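Local coordinates for NAD(P)H dehydrogenase (quinone) (Deinococcus radiodurans, PDB 1YDG), which uses one FMN per monomer to catalyse the reduction of quinones to quinols by NADH or NADPH, working as a homotetramer, at residues I11-S16 / A22-A27. Numbering follows the deposited sequence.
With SO4 (sulfate ion), chain J.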
loop_
_atom_site.group_PDB
_atom_site.type_symbol
_atom_site.label_atom_id
_atom_site.label_comp_id
_atom_site.label_asym_id
_atom_site.label_seq_id
_atom_site.Cartn_x
_atom_site.Cartn_y
_atom_site.Cartn_z
ATOM N N ILE B 11 -11.635 21.685 2.507
ATOM C CA ILE B 11 -10.198 21.407 2.396
ATOM C C ILE B 11 -9.668 21.322 3.810
ATOM O O ILE B 11 -9.617 22.342 4.508
ATOM C CB ILE B 11 -9.434 22.529 1.654
ATOM C CG1 ILE B 11 -10.129 22.943 0.344
ATOM C CG2 ILE B 11 -7.985 22.130 1.397
ATOM C CD1 ILE B 11 -10.323 21.845 -0.634
ATOM N N VAL B 12 -9.313 20.112 4.244
ATOM C CA VAL B 12 -8.791 19.857 5.589
ATOM C C VAL B 12 -7.310 19.508 5.434
ATOM O O VAL B 12 -6.946 18.548 4.725
ATOM C CB VAL B 12 -9.525 18.697 6.306
ATOM C CG1 VAL B 12 -8.939 18.460 7.692
ATOM C CG2 VAL B 12 -11.001 18.976 6.404
ATOM N N PHE B 13 -6.457 20.332 6.031
ATOM C CA PHE B 13 -5.019 20.218 5.832
ATOM C C PHE B 13 -4.292 20.351 7.155
ATOM O O PHE B 13 -4.707 21.116 8.046
ATOM C CB PHE B 13 -4.514 21.270 4.834
ATOM C CG PHE B 13 -4.419 22.652 5.418
ATOM C CD1 PHE B 13 -3.209 23.126 5.914
ATOM C CD2 PHE B 13 -5.547 23.445 5.519
ATOM C CE1 PHE B 13 -3.120 24.369 6.479
ATOM C CE2 PHE B 13 -5.471 24.708 6.092
ATOM C CZ PHE B 13 -4.265 25.170 6.576
ATOM N N TYR B 14 -3.242 19.553 7.309
ATOM C CA TYR B 14 -2.251 19.782 8.338
ATOM C C TYR B 14 -1.015 20.406 7.696
ATOM O O TYR B 14 -0.624 20.025 6.585
ATOM C CB TYR B 14 -1.851 18.502 9.089
ATOM C CG TYR B 14 -0.801 18.853 10.102
ATOM C CD1 TYR B 14 -1.128 19.599 11.220
ATOM C CD2 TYR B 14 0.544 18.582 9.860
ATOM C CE1 TYR B 14 -0.143 20.004 12.130
ATOM C CE2 TYR B 14 1.542 18.997 10.745
ATOM C CZ TYR B 14 1.183 19.706 11.882
ATOM O OH TYR B 14 2.139 20.120 12.753
ATOM N N SER B 15 -0.402 21.358 8.393
ATOM C CA SER B 15 0.850 21.968 7.955
ATOM C C SER B 15 1.677 22.361 9.180
ATOM O O SER B 15 1.175 23.070 10.070
ATOM C CB SER B 15 0.569 23.201 7.083
ATOM O OG SER B 15 1.782 23.718 6.548
ATOM N N SER B 16 2.931 21.895 9.248
ATOM C CA SER B 16 3.861 22.403 10.242
ATOM C C SER B 16 4.516 23.690 9.739
ATOM O O SER B 16 4.425 24.739 10.370
ATOM C CB SER B 16 4.969 21.396 10.547
ATOM O OG SER B 16 4.459 20.197 11.071
ATOM N N ALA B 22 0.149 26.551 1.939
ATOM C CA ALA B 22 0.194 27.153 0.587
ATOM C C ALA B 22 -0.621 26.297 -0.396
ATOM O O ALA B 22 -1.385 26.815 -1.208
ATOM C CB ALA B 22 1.627 27.286 0.106
ATOM N N MET B 23 -0.466 24.980 -0.290
ATOM C CA MET B 23 -1.197 24.068 -1.161
ATOM C C MET B 23 -2.689 24.172 -0.927
ATOM O O MET B 23 -3.452 24.189 -1.866
ATOM C CB MET B 23 -0.754 22.616 -0.924
ATOM C CG MET B 23 0.682 22.326 -1.310
ATOM S SD MET B 23 1.186 20.674 -0.826
ATOM C CE MET B 23 0.239 19.716 -1.964
ATOM N N ALA B 24 -3.094 24.220 0.343
ATOM C CA ALA B 24 -4.499 24.251 0.699
ATOM C C ALA B 24 -5.150 25.551 0.267
ATOM O O ALA B 24 -6.291 25.546 -0.203
ATOM C CB ALA B 24 -4.676 24.018 2.178
ATOM N N GLN B 25 -4.417 26.659 0.385
ATOM C CA GLN B 25 -4.910 27.940 -0.132
ATOM C C GLN B 25 -5.128 27.877 -1.639
ATOM O O GLN B 25 -6.139 28.367 -2.135
ATOM C CB GLN B 25 -3.965 29.090 0.216
ATOM C CG GLN B 25 -3.816 29.373 1.701
ATOM C CD GLN B 25 -2.866 30.536 1.964
ATOM O OE1 GLN B 25 -3.249 31.690 1.816
ATOM N NE2 GLN B 25 -1.621 30.233 2.318
ATOM N N GLU B 26 -4.200 27.257 -2.364
ATOM C CA GLU B 26 -4.353 27.085 -3.822
ATOM C C GLU B 26 -5.582 26.235 -4.146
ATOM O O GLU B 26 -6.382 26.571 -5.041
ATOM C CB GLU B 26 -3.069 26.473 -4.420
ATOM C CG GLU B 26 -3.013 26.482 -5.938
ATOM C CD GLU B 26 -2.862 27.886 -6.538
ATOM O OE1 GLU B 26 -2.171 28.741 -5.954
ATOM O OE2 GLU B 26 -3.435 28.132 -7.608
ATOM N N ALA B 27 -5.752 25.150 -3.387
ATOM C CA ALA B 27 -6.944 24.285 -3.481
ATOM C C ALA B 27 -8.229 25.067 -3.227
ATOM O O ALA B 27 -9.182 24.963 -3.987
ATOM C CB ALA B 27 -6.841 23.118 -2.485
HETATM S S SO4 J . 4.526 21.432 5.767
HETATM O O1 SO4 J . 5.336 22.615 5.472
HETATM O O2 SO4 J . 4.956 20.320 4.946
HETATM O O3 SO4 J . 4.699 21.129 7.188
HETATM O O4 SO4 J . 3.131 21.705 5.445
#
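Ala-24 points its methyl straight at the ring of Phe-13, making a CH-pi contact over one face: CB stands 3.8 Å from the ring centroid, shifted toward the CG-CD2 side, with CD2 itself at 3.5 Å. The ring lies over the helix because CG sits between the backbone N and carbonyl carbon of Phe-13 (chi1 76°), while CB of Ser-15 meets its edge in plane. Two residues earlier on the strand, Ile-11 straddles two alanines: its CG2 branch reaches CB of Ala-24 at 3.9 Å, and CD1, at the end of the other branch, touches CB of Ala-27 at 4.1 Å. Replacing Phe-13 with an alanine would probably leave the Ala-24 methyl without its aromatic cover and open a gap between strand and helix. The axes of strand 11-13 and helix 22-27 pass 9.0 Å apart and run antiparallel (179°), as expected for the first strand and helix of a beta-alpha-beta unit in this flavodoxin-like fold; the small alanines probably help allow the approach. Past the strand, the FMN-binding loop holds a sulfate, probably from the crystallisation liquor, through Ser-15 OG to O4 (2.7 Å) and Ser-16 N to O3, consistent with the place of the FMN phosphate. Strands 37-42 and 81-89 flank strand 8-13, and helix 180-204 packs against helix 19-33 through Ile-186 and Val-190 on Ala-27.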